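Local coordinates for protein glutamine synthetase (Helicobacter pylori, PDB 5ZLI) that is a class I-beta glutamine synthetase, a twelve-subunit enzyme whose chain carries a beta-grasp region followed by a catalytic region, at residues A47-H50 with G51-K54; G299-E302 with F303-H306; E167-R170 with D171-F174; F450-A453 with Y454-L457; F85-P88 with F89-D92. All blocks are in the same frame, centred on the assembly; numbering follows the deposited sequence.

Contact 1: A47-H50 with G51-K54; sequences ALTH and GMLK
Met-52 folds its side chain back against Thr-49 where the beta-grasp chain, between strands 38-44 and 57-60, winds through two overlapping type I turns. Bends at chi2 and at chi3 (64°) bring the thioether round to Thr-49, whose side chain it crosses at about a right angle. SD sits 3.4 Å from Thr-49 CG2, and the terminal CE runs on along the preceding chain, 3.4 Å from Leu-48 CD2. As modelled, Thr-49 CG2 stands anti to the carbonyl carbon and faces the thioether; OG1, however, is placed implausibly near the amide of Met-52, so the whole rotamer of this threonine, and with it the exact position of the methyl, is doubtful. The third main participant, His-50, works through its backbone. Its carbonyl closes the first turn by accepting Leu-53 N at 3.2 Å from His-50 O. The next turn is closed by Lys-54 N on Gly-51 O, also 3.2 Å. The imidazole stacks on Phe-16 of helix 9-20, on which Leu-53 packs at Ile-12 and Phe-15. Leu-48 packs on Val-27 and Phe-29 of strand 26-32, while Ala-47 meets Thr-217 of a neighbouring subunit. Met-52 CE ends 3.2 Å from Ala-47 O.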
loop_
_atom_site.group_PDB
_atom_site.type_symbol
_atom_site.label_atom_id
_atom_site.label_comp_id
_atom_site.label_asym_id
_atom_site.label_seq_id
_atom_site.Cartn_x
_atom_site.Cartn_y
_atom_site.Cartn_z
ATOM N N ALA B 47 9.081 -53.230 18.248
ATOM C CA ALA B 47 8.524 -53.213 19.577
ATOM C C ALA B 47 7.207 -53.952 19.581
ATOM O O ALA B 47 6.489 -53.948 20.590
ATOM C CB ALA B 47 8.330 -51.766 20.045
ATOM N N LEU B 48 6.920 -54.649 18.490
ATOM C CA LEU B 48 5.693 -55.409 18.341
ATOM C C LEU B 48 5.916 -56.835 18.775
ATOM O O LEU B 48 6.853 -57.493 18.315
ATOM C CB LEU B 48 5.176 -55.421 16.908
ATOM C CG LEU B 48 4.083 -54.428 16.569
ATOM C CD1 LEU B 48 3.513 -54.834 15.226
ATOM C CD2 LEU B 48 3.035 -54.518 17.638
ATOM N N THR B 49 5.036 -57.306 19.637
ATOM C CA THR B 49 5.051 -58.685 20.073
ATOM C C THR B 49 4.127 -59.514 19.219
ATOM O O THR B 49 3.198 -59.002 18.587
ATOM C CB THR B 49 4.550 -58.793 21.506
ATOM O OG1 THR B 49 3.126 -58.935 21.468
ATOM C CG2 THR B 49 4.894 -57.546 22.293
ATOM N N HIS B 50 4.413 -60.813 19.174
ATOM C CA HIS B 50 3.400 -61.752 18.722
ATOM C C HIS B 50 2.158 -61.617 19.607
ATOM O O HIS B 50 1.021 -61.588 19.115
ATOM C CB HIS B 50 3.975 -63.177 18.749
ATOM C CG HIS B 50 5.115 -63.388 17.793
ATOM N ND1 HIS B 50 4.931 -63.640 16.448
ATOM C CD2 HIS B 50 6.456 -63.334 17.982
ATOM C CE1 HIS B 50 6.105 -63.758 15.855
ATOM N NE2 HIS B 50 7.047 -63.578 16.764
ATOM N N GLY B 51 2.373 -61.450 20.916
ATOM C CA GLY B 51 1.279 -61.380 21.876
ATOM C C GLY B 51 0.397 -60.152 21.753
ATOM O O GLY B 51 -0.781 -60.191 22.131
ATOM N N MET B 52 0.959 -59.030 21.290
ATOM C CA MET B 52 0.181 -57.806 21.131
ATOM C C MET B 52 -0.818 -57.908 19.987
ATOM O O MET B 52 -1.786 -57.143 19.957
ATOM C CB MET B 52 1.121 -56.629 20.894
ATOM C CG MET B 52 0.952 -55.472 21.833
ATOM S SD MET B 52 2.558 -55.122 22.534
ATOM C CE MET B 52 3.433 -54.650 21.062
ATOM N N LEU B 53 -0.646 -58.877 19.080
ATOM C CA LEU B 53 -1.601 -59.095 18.001
ATOM C C LEU B 53 -2.695 -60.050 18.407
ATOM O O LEU B 53 -3.702 -60.168 17.692
ATOM C CB LEU B 53 -0.893 -59.639 16.753
ATOM C CG LEU B 53 0.091 -58.721 16.025
ATOM C CD1 LEU B 53 0.612 -59.333 14.720
ATOM C CD2 LEU B 53 -0.639 -57.405 15.725
ATOM N N LYS B 54 -2.520 -60.701 19.550
ATOM C CA LYS B 54 -3.527 -61.573 20.113
ATOM C C LYS B 54 -4.251 -60.809 21.202
ATOM O O LYS B 54 -5.404 -60.403 21.016
ATOM C CB LYS B 54 -2.885 -62.849 20.651
ATOM C CG LYS B 54 -2.570 -63.912 19.586
ATOM C CD LYS B 54 -3.372 -65.219 19.798
ATOM C CE LYS B 54 -4.766 -65.165 19.145
ATOM N NZ LYS B 54 -5.644 -66.348 19.465
#

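Contact 2: G299-E302 with F303-H306; sequences GLSE and FALH
Ser-301 and Ala-304 meet in the close-packed half of this contact. The serine hydroxyl lies between its backbone N and carbonyl carbon (chi1 53°), which turns OG toward the first amides of the helix; Ala-304 N donates to Ser-301 OG at 3.3 Å, although the place of that oxygen is less sure because it crowds an atom elsewhere in the model. Behind it, Leu-300 CB rests 4.4 Å from Ala-304 CB, and both side chains face Phe-366 of strand 366-368, so this flank is shut into the interior. This is the N-cap of helix 302-313: Ser-301 occupies the capping position, and its carbonyl already takes part in the helix, accepting Leu-305 N at 2.8 Å from Ser-301 O. One step on, His-306 N is bonded to Glu-302 O, again 2.8 Å. The looser side belongs to Glu-302, an exposed residue. Its extended chain crosses His-306 with only the aliphatic part close, CG lying 3.4 Å from His-306 CD2. The carboxylate stands almost perpendicular to the imidazole, with OE2 at the ring edge but still 3.9 Å from His-306 NE2. His-306 ND1 is hydrogen-bonded to Ile-396 O, and Glu-302 OE2 has a long, weak ion pair with Lys-395.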
loop_
_atom_site.group_PDB
_atom_site.type_symbol
_atom_site.label_atom_id
_atom_site.label_comp_id
_atom_site.label_asym_id
_atom_site.label_seq_id
_atom_site.Cartn_x
_atom_site.Cartn_y
_atom_site.Cartn_z
ATOM N N GLY B 299 -36.057 -59.498 -13.639
ATOM C CA GLY B 299 -34.836 -60.214 -13.367
ATOM C C GLY B 299 -34.530 -60.335 -11.899
ATOM O O GLY B 299 -33.378 -60.604 -11.534
ATOM N N LEU B 300 -35.527 -60.142 -11.046
ATOM C CA LEU B 300 -35.329 -60.187 -9.614
ATOM C C LEU B 300 -36.236 -61.246 -9.017
ATOM O O LEU B 300 -37.328 -61.494 -9.525
ATOM C CB LEU B 300 -35.671 -58.844 -8.991
ATOM C CG LEU B 300 -34.796 -57.687 -9.480
ATOM C CD1 LEU B 300 -35.490 -56.376 -9.114
ATOM C CD2 LEU B 300 -33.337 -57.752 -8.964
ATOM N N SER B 301 -35.813 -61.814 -7.902
ATOM C CA SER B 301 -36.557 -62.896 -7.286
ATOM C C SER B 301 -37.541 -62.388 -6.238
ATOM O O SER B 301 -37.438 -61.267 -5.730
ATOM C CB SER B 301 -35.583 -63.915 -6.686
ATOM O OG SER B 301 -34.643 -63.313 -5.811
ATOM N N GLU B 302 -38.539 -63.229 -5.950
ATOM C CA GLU B 302 -39.399 -63.008 -4.786
ATOM C C GLU B 302 -38.549 -62.726 -3.548
ATOM O O GLU B 302 -38.831 -61.803 -2.781
ATOM C CB GLU B 302 -40.309 -64.236 -4.588
ATOM C CG GLU B 302 -40.929 -64.427 -3.201
ATOM C CD GLU B 302 -41.466 -65.861 -2.973
ATOM O OE1 GLU B 302 -41.555 -66.638 -3.958
ATOM O OE2 GLU B 302 -41.797 -66.210 -1.807
ATOM N N PHE B 303 -37.468 -63.488 -3.381
ATOM C CA PHE B 303 -36.548 -63.272 -2.272
ATOM C C PHE B 303 -36.036 -61.834 -2.255
ATOM O O PHE B 303 -36.033 -61.176 -1.206
ATOM C CB PHE B 303 -35.395 -64.269 -2.392
ATOM C CG PHE B 303 -34.393 -64.182 -1.287
ATOM C CD1 PHE B 303 -34.621 -64.815 -0.077
ATOM C CD2 PHE B 303 -33.218 -63.474 -1.449
ATOM C CE1 PHE B 303 -33.693 -64.743 0.958
ATOM C CE2 PHE B 303 -32.286 -63.394 -0.418
ATOM C CZ PHE B 303 -32.532 -64.032 0.786
ATOM N N ALA B 304 -35.588 -61.333 -3.413
ATOM C CA ALA B 304 -35.105 -59.953 -3.516
ATOM C C ALA B 304 -36.219 -58.938 -3.290
ATOM O O ALA B 304 -35.996 -57.900 -2.661
ATOM C CB ALA B 304 -34.440 -59.711 -4.866
ATOM N N LEU B 305 -37.410 -59.185 -3.837
ATOM C CA LEU B 305 -38.477 -58.202 -3.674
ATOM C C LEU B 305 -38.958 -58.128 -2.235
ATOM O O LEU B 305 -39.374 -57.057 -1.778
ATOM C CB LEU B 305 -39.663 -58.528 -4.575
ATOM C CG LEU B 305 -39.548 -58.078 -6.014
ATOM C CD1 LEU B 305 -40.463 -58.929 -6.849
ATOM C CD2 LEU B 305 -39.929 -56.621 -6.085
ATOM N N HIS B 306 -38.918 -59.254 -1.519
ATOM C CA HIS B 306 -39.192 -59.231 -0.090
ATOM C C HIS B 306 -38.076 -58.508 0.653
ATOM O O HIS B 306 -38.341 -57.703 1.555
ATOM C CB HIS B 306 -39.404 -60.660 0.425
ATOM C CG HIS B 306 -40.710 -61.271 -0.000
ATOM N ND1 HIS B 306 -41.881 -60.546 -0.100
ATOM C CD2 HIS B 306 -41.020 -62.533 -0.378
ATOM C CE1 HIS B 306 -42.854 -61.337 -0.511
ATOM N NE2 HIS B 306 -42.355 -62.547 -0.691
#

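Contact 3: E167-R170 with D171-F174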
loop_
_atom_site.group_PDB
_atom_site.type_symbol
_atom_site.label_atom_id
_atom_site.label_comp_id
_atom_site.label_asym_id
_atom_site.label_seq_id
_atom_site.Cartn_x
_atom_site.Cartn_y
_atom_site.Cartn_z
ATOM N N GLU B 167 -18.608 -21.481 -10.841
ATOM C CA GLU B 167 -19.234 -20.327 -11.478
ATOM C C GLU B 167 -18.918 -19.027 -10.746
ATOM O O GLU B 167 -18.855 -17.957 -11.363
ATOM C CB GLU B 167 -20.752 -20.507 -11.525
ATOM C CG GLU B 167 -21.305 -21.420 -12.608
ATOM C CD GLU B 167 -22.852 -21.367 -12.690
ATOM O OE1 GLU B 167 -23.472 -20.900 -11.701
ATOM O OE2 GLU B 167 -23.447 -21.777 -13.732
ATOM N N TRP B 168 -18.729 -19.094 -9.429
ATOM C CA TRP B 168 -18.310 -17.915 -8.695
ATOM C C TRP B 168 -16.908 -17.445 -9.072
ATOM O O TRP B 168 -16.509 -16.354 -8.663
ATOM C CB TRP B 168 -18.358 -18.198 -7.196
ATOM C CG TRP B 168 -17.495 -19.337 -6.780
ATOM C CD1 TRP B 168 -16.181 -19.271 -6.442
ATOM C CD2 TRP B 168 -17.881 -20.705 -6.632
ATOM N NE1 TRP B 168 -15.714 -20.512 -6.108
ATOM C CE2 TRP B 168 -16.737 -21.415 -6.219
ATOM C CE3 TRP B 168 -19.077 -21.399 -6.813
ATOM C CZ2 TRP B 168 -16.753 -22.783 -5.973
ATOM C CZ3 TRP B 168 -19.092 -22.761 -6.570
ATOM C CH2 TRP B 168 -17.937 -23.436 -6.152
ATOM N N ASN B 169 -16.152 -18.198 -9.859
ATOM C CA ASN B 169 -14.831 -17.724 -10.245
ATOM C C ASN B 169 -14.753 -17.293 -11.705
ATOM O O ASN B 169 -13.648 -17.087 -12.224
ATOM C CB ASN B 169 -13.774 -18.771 -9.926
ATOM C CG ASN B 169 -13.349 -18.723 -8.482
ATOM O OD1 ASN B 169 -13.584 -17.730 -7.793
ATOM N ND2 ASN B 169 -12.740 -19.803 -8.001
ATOM N N ARG B 170 -15.901 -17.130 -12.371
ATOM C CA ARG B 170 -15.908 -16.789 -13.790
ATOM C C ARG B 170 -15.241 -15.453 -14.079
ATOM O O ARG B 170 -14.871 -15.192 -15.226
ATOM C CB ARG B 170 -17.339 -16.779 -14.291
ATOM C CG ARG B 170 -17.862 -18.183 -14.508
ATOM C CD ARG B 170 -18.650 -18.250 -15.763
ATOM N NE ARG B 170 -20.022 -18.630 -15.513
ATOM C CZ ARG B 170 -20.487 -19.840 -15.781
ATOM N NH1 ARG B 170 -19.654 -20.747 -16.303
ATOM N NH2 ARG B 170 -21.769 -20.133 -15.554
ATOM N N ASP B 171 -15.082 -14.618 -13.052
ATOM C CA ASP B 171 -14.620 -13.239 -13.110
ATOM C C ASP B 171 -13.376 -12.972 -12.289
ATOM O O ASP B 171 -12.772 -11.908 -12.437
ATOM C CB ASP B 171 -15.752 -12.352 -12.594
ATOM C CG ASP B 171 -16.427 -12.991 -11.387
ATOM O OD1 ASP B 171 -15.699 -13.463 -10.456
ATOM O OD2 ASP B 171 -17.686 -13.110 -11.438
ATOM N N ARG B 172 -12.919 -13.943 -11.523
ATOM C CA ARG B 172 -11.835 -13.728 -10.594
ATOM C C ARG B 172 -10.548 -13.511 -11.377
ATOM O O ARG B 172 -10.404 -13.957 -12.522
ATOM C CB ARG B 172 -11.687 -14.959 -9.697
ATOM C CG ARG B 172 -10.376 -15.067 -8.956
ATOM C CD ARG B 172 -10.243 -16.432 -8.344
ATOM N NE ARG B 172 -10.760 -16.626 -6.998
ATOM C CZ ARG B 172 -10.070 -16.332 -5.902
ATOM N NH1 ARG B 172 -8.859 -15.782 -6.009
ATOM N NH2 ARG B 172 -10.598 -16.570 -4.702
ATOM N N SER B 173 -9.632 -12.772 -10.774
ATOM C CA SER B 173 -8.286 -12.595 -11.298
ATOM C C SER B 173 -7.370 -13.560 -10.552
ATOM O O SER B 173 -7.323 -13.523 -9.316
ATOM C CB SER B 173 -7.843 -11.139 -11.114
ATOM O OG SER B 173 -8.567 -10.240 -11.952
ATOM N N PHE B 174 -6.670 -14.444 -11.285
ATOM C CA PHE B 174 -5.786 -15.428 -10.641
ATOM C C PHE B 174 -4.315 -15.026 -10.567
ATOM O O PHE B 174 -3.969 -13.994 -9.972
ATOM C CB PHE B 174 -5.853 -16.813 -11.317
ATOM C CG PHE B 174 -7.058 -17.636 -10.939
ATOM C CD1 PHE B 174 -7.065 -18.349 -9.741
ATOM C CD2 PHE B 174 -8.163 -17.725 -11.777
ATOM C CE1 PHE B 174 -8.165 -19.123 -9.370
ATOM C CE2 PHE B 174 -9.269 -18.492 -11.416
ATOM C CZ PHE B 174 -9.272 -19.194 -10.210
#
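Asn-169 and Arg-172 extend alongside each other in one direction, with their flat ends turned almost perpendicular: the amide and guanidinium planes stand 89° apart. The arginine NE donates to Asn-169 OD1 over 3.1 Å. The oxygen lies in the guanidinium plane, at its edge, whereas the donor lies out of the amide plane by 59°, so the bond reaches the oxygen from over the amide and not along a lone pair. An extended first half (chi1 163°) followed by a bend at chi3 swings NE into this position. Phe-174 comes in across the pair. Its ring is turned steeply against the amide, with CZ 4.2 Å from Asn-169 ND2, and Arg-172 CD lies over one face of the ring, near its border. The backbone makes a type I beta turn over 169-172, closed weakly by Arg-172 N on Asn-169 O at 3.3 Å. This turn follows the short 3-10 segment 167-168, in the long surface loop between strand 156-162 and helix 200-212. Arg-170 folds back to a salt bridge with Glu-167, NH2 to OE2 3.0 Å, and is also bonded through its backbone to a neighbouring subunit; Asp-171 packs on Ile-150 of that same subunit. Asn-169 ND2 donates to Asp-162 OD2, which has a long, weak ion pair with Arg-172. The amide is therefore fixed in its rotation, with its oxygen toward a cation and its nitrogen toward a carboxylate, and those charges would probably polarise it in the sense that strengthens both bonds.

Contact 4: F450-A453 with Y454-L457; sequences FIQA and YQSL
Tyr-454 leaves the helix beside Phe-450, one turn earlier, and the two side chains travel in the same direction. Its CB lies over one face of the Phe-450 ring, away from the middle, in a CH-pi contact 4.3 Å from CB to the ring centroid. With CG opposite the backbone N (chi1 -176°), the ring continues alongside the phenylalanine: CD1 comes 3.9 Å from Phe-450 CZ, and the two planes are inclined by 36°. Both residues lie on helix 448-466 of the catalytic region, four apart, and their backbones are linked by the usual alpha-helical bond, Tyr-454 N to Phe-450 O at 2.6 Å. The same step joins Gln-455 to Ile-451, Ser-456 to Gln-452 and Leu-457 to Ala-453, the last measuring 2.7 Å from Leu-457 N to Ala-453 O. Farther out, the tyrosine ring meets the ring of Phe-321 and, like Phe-450, packs on Leu-379 of helix 377-393. At the tip OH is hydrogen-bonded to Ala-320 O, which satisfies the polar end of a buried side chain. Ile-451, on another flank of the helix, packs against Met-433 and Leu-434 of helix 426-434.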
loop_
_atom_site.group_PDB
_atom_site.type_symbol
_atom_site.label_atom_id
_atom_site.label_comp_id
_atom_site.label_asym_id
_atom_site.label_seq_id
_atom_site.Cartn_x
_atom_site.Cartn_y
_atom_site.Cartn_z
ATOM N N PHE B 450 -26.072 -49.631 22.689
ATOM C CA PHE B 450 -25.547 -48.915 21.524
ATOM C C PHE B 450 -26.575 -47.939 20.938
ATOM O O PHE B 450 -26.248 -46.777 20.695
ATOM C CB PHE B 450 -25.073 -49.894 20.436
ATOM C CG PHE B 450 -24.782 -49.223 19.098
ATOM C CD1 PHE B 450 -23.581 -48.571 18.871
ATOM C CD2 PHE B 450 -25.740 -49.191 18.093
ATOM C CE1 PHE B 450 -23.335 -47.942 17.654
ATOM C CE2 PHE B 450 -25.487 -48.559 16.903
ATOM C CZ PHE B 450 -24.288 -47.927 16.690
ATOM N N ILE B 451 -27.808 -48.398 20.682
ATOM C CA ILE B 451 -28.813 -47.545 20.038
ATOM C C ILE B 451 -29.023 -46.279 20.835
ATOM O O ILE B 451 -29.203 -45.192 20.281
ATOM C CB ILE B 451 -30.158 -48.279 19.869
ATOM C CG1 ILE B 451 -30.115 -49.346 18.766
ATOM C CG2 ILE B 451 -31.308 -47.281 19.657
ATOM C CD1 ILE B 451 -31.338 -50.293 18.787
ATOM N N GLN B 452 -29.040 -46.400 22.151
ATOM C CA GLN B 452 -29.229 -45.214 22.963
ATOM C C GLN B 452 -27.982 -44.352 22.905
ATOM O O GLN B 452 -28.077 -43.125 22.795
ATOM C CB GLN B 452 -29.586 -45.660 24.381
ATOM C CG GLN B 452 -30.929 -46.412 24.420
ATOM C CD GLN B 452 -32.140 -45.490 24.231
ATOM O OE1 GLN B 452 -32.219 -44.437 24.871
ATOM N NE2 GLN B 452 -33.075 -45.877 23.361
ATOM N N ALA B 453 -26.809 -44.980 22.846
ATOM C CA ALA B 453 -25.598 -44.205 22.628
ATOM C C ALA B 453 -25.653 -43.511 21.267
ATOM O O ALA B 453 -25.470 -42.299 21.172
ATOM C CB ALA B 453 -24.366 -45.113 22.734
ATOM N N TYR B 454 -26.010 -44.244 20.218
ATOM C CA TYR B 454 -26.034 -43.634 18.902
ATOM C C TYR B 454 -27.041 -42.507 18.865
ATOM O O TYR B 454 -26.800 -41.481 18.240
ATOM C CB TYR B 454 -26.358 -44.683 17.845
ATOM C CG TYR B 454 -26.308 -44.178 16.408
ATOM C CD1 TYR B 454 -25.126 -44.246 15.687
ATOM C CD2 TYR B 454 -27.440 -43.675 15.768
ATOM C CE1 TYR B 454 -25.054 -43.820 14.385
ATOM C CE2 TYR B 454 -27.379 -43.233 14.446
ATOM C CZ TYR B 454 -26.171 -43.313 13.761
ATOM O OH TYR B 454 -26.037 -42.895 12.452
ATOM N N GLN B 455 -28.179 -42.687 19.523
ATOM C CA GLN B 455 -29.186 -41.636 19.584
ATOM C C GLN B 455 -28.647 -40.423 20.329
ATOM O O GLN B 455 -28.776 -39.291 19.869
ATOM C CB GLN B 455 -30.456 -42.177 20.249
ATOM C CG GLN B 455 -31.391 -41.098 20.812
ATOM C CD GLN B 455 -31.184 -40.854 22.308
ATOM O OE1 GLN B 455 -30.576 -41.671 23.022
ATOM N NE2 GLN B 455 -31.681 -39.709 22.785
ATOM N N SER B 456 -28.029 -40.654 21.481
ATOM C CA SER B 456 -27.450 -39.564 22.253
ATOM C C SER B 456 -26.333 -38.854 21.487
ATOM O O SER B 456 -26.193 -37.624 21.571
ATOM C CB SER B 456 -26.926 -40.112 23.579
ATOM O OG SER B 456 -26.070 -39.196 24.251
ATOM N N LEU B 457 -25.539 -39.602 20.724
ATOM C CA LEU B 457 -24.439 -39.002 19.982
ATOM C C LEU B 457 -24.950 -38.059 18.893
ATOM O O LEU B 457 -24.494 -36.913 18.764
ATOM C CB LEU B 457 -23.597 -40.123 19.368
ATOM C CG LEU B 457 -22.459 -39.732 18.439
ATOM C CD1 LEU B 457 -21.219 -39.394 19.216
ATOM C CD2 LEU B 457 -22.195 -40.836 17.488
#

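Contact 5: F85-P88 with F89-D92; sequences FIDP and FSAD
An Asx turn, weakly closed, carries the chain off strand 84-87 of the beta-grasp sheet into the loop that leads to its antiparallel neighbour, strand 94-103. Asp-87 OD1 accepts Phe-89 N at 3.4 Å, a long bond but a fairly straight one, with 164° at the hydrogen. Pro-88, at the middle of the turn, and Phe-89 then lie side by side: Pro-88 CG stands over the centre of the phenylalanine ring, 4.1 Å from the centroid and only 7° off the normal, a well-centred CH-pi contact. The torsion of Phe-89 (chi1 -54°, CG opposite its carbonyl carbon) keeps the ring near its own backbone N and so next to the aspartate as well, with Asp-87 OD1 3.3 Å from Phe-89 CD2. Carboxylate and ring are nearly perpendicular. Asp-87 has stronger partners on its second oxygen, where OD2 meets Arg-30 in a salt bridge and the hydroxyl of Tyr-250 in a hydrogen bond; Tyr-250, on helix 238-258, also packs edge-to-face with Phe-89 and so contacts both residues. The loop then enters a subunit interface, where Asp-92 forms a salt bridge with Lys-208 of a neighbouring subunit and Ala-91 N is bonded to Asp-201 of that chain. Ser-90 turns back toward Asp-87: its OG, hydrogen-bonded to Ser-94 OG, comes 3.4 Å from Asp-87 O.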
loop_
_atom_site.group_PDB
_atom_site.type_symbol
_atom_site.label_atom_id
_atom_site.label_comp_id
_atom_site.label_asym_id
_atom_site.label_seq_id
_atom_site.Cartn_x
_atom_site.Cartn_y
_atom_site.Cartn_z
ATOM N N PHE B 85 -2.318 -52.918 4.473
ATOM C CA PHE B 85 -1.670 -52.362 3.307
ATOM C C PHE B 85 -0.591 -51.405 3.746
ATOM O O PHE B 85 -0.692 -50.787 4.805
ATOM C CB PHE B 85 -2.682 -51.645 2.434
ATOM C CG PHE B 85 -3.361 -50.510 3.114
ATOM C CD1 PHE B 85 -4.387 -50.738 4.034
ATOM C CD2 PHE B 85 -3.032 -49.197 2.794
ATOM C CE1 PHE B 85 -5.056 -49.660 4.669
ATOM C CE2 PHE B 85 -3.694 -48.130 3.393
ATOM C CZ PHE B 85 -4.705 -48.367 4.343
ATOM N N ILE B 86 0.439 -51.271 2.916
ATOM C CA ILE B 86 1.446 -50.250 3.179
ATOM C C ILE B 86 0.892 -48.876 2.832
ATOM O O ILE B 86 0.449 -48.636 1.700
ATOM C CB ILE B 86 2.727 -50.540 2.389
ATOM C CG1 ILE B 86 3.424 -51.775 2.963
ATOM C CG2 ILE B 86 3.590 -49.324 2.352
ATOM C CD1 ILE B 86 4.755 -52.143 2.276
ATOM N N ASP B 87 0.952 -47.956 3.787
ATOM C CA ASP B 87 0.492 -46.596 3.542
ATOM C C ASP B 87 1.455 -45.877 2.604
ATOM O O ASP B 87 2.633 -45.688 2.962
ATOM C CB ASP B 87 0.350 -45.884 4.881
ATOM C CG ASP B 87 -0.424 -44.592 4.782
ATOM O OD1 ASP B 87 -0.777 -44.198 3.662
ATOM O OD2 ASP B 87 -0.765 -44.016 5.843
ATOM N N PRO B 88 1.009 -45.444 1.413
ATOM C CA PRO B 88 1.944 -44.792 0.476
ATOM C C PRO B 88 2.358 -43.411 0.919
ATOM O O PRO B 88 3.468 -42.976 0.581
ATOM C CB PRO B 88 1.153 -44.733 -0.833
ATOM C CG PRO B 88 -0.253 -44.666 -0.393
ATOM C CD PRO B 88 -0.351 -45.519 0.858
ATOM N N PHE B 89 1.529 -42.732 1.718
ATOM C CA PHE B 89 1.759 -41.323 1.994
ATOM C C PHE B 89 2.844 -41.120 3.030
ATOM O O PHE B 89 3.714 -40.268 2.835
ATOM C CB PHE B 89 0.478 -40.661 2.491
ATOM C CG PHE B 89 -0.684 -40.854 1.594
ATOM C CD1 PHE B 89 -0.690 -40.272 0.334
ATOM C CD2 PHE B 89 -1.785 -41.590 2.005
ATOM C CE1 PHE B 89 -1.772 -40.436 -0.523
ATOM C CE2 PHE B 89 -2.872 -41.768 1.164
ATOM C CZ PHE B 89 -2.864 -41.190 -0.109
ATOM N N SER B 90 2.845 -41.924 4.097
ATOM C CA SER B 90 3.786 -41.706 5.189
ATOM C C SER B 90 5.221 -41.706 4.677
ATOM O O SER B 90 5.601 -42.521 3.830
ATOM C CB SER B 90 3.619 -42.758 6.288
ATOM O OG SER B 90 3.683 -44.056 5.747
ATOM N N ALA B 91 5.999 -40.736 5.167
ATOM C CA ALA B 91 7.389 -40.589 4.752
ATOM C C ALA B 91 8.195 -41.843 5.059
ATOM O O ALA B 91 8.907 -42.363 4.193
ATOM C CB ALA B 91 7.995 -39.368 5.444
ATOM N N ASP B 92 8.066 -42.363 6.281
ATOM C CA ASP B 92 8.705 -43.608 6.689
ATOM C C ASP B 92 7.690 -44.748 6.572
ATOM O O ASP B 92 6.501 -44.563 6.863
ATOM C CB ASP B 92 9.255 -43.501 8.121
ATOM C CG ASP B 92 10.275 -42.343 8.301
ATOM O OD1 ASP B 92 10.077 -41.483 9.198
ATOM O OD2 ASP B 92 11.289 -42.292 7.565
#

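In the fold
Along the chain the order is contact 1, contact 5, contact 3, contact 2, contact 4. The first two fall in the beta-grasp region, in the loops that follow strands 38-44 and 84-87 of one mixed sheet, with centres about 21 Å apart. The other three belong to the catalytic region: a surface loop, the start of helix 302-313 and the first half of helix 448-466. None touches another; contacts 1 and 3 are farthest apart, about 55 Å between centres, and contact 4 lies nearest the centre of the chain. Contacts 1, 3 and 5 reach neighbouring subunits of the dodecamer, whereas contacts 2 and 4 are packed within their own chain.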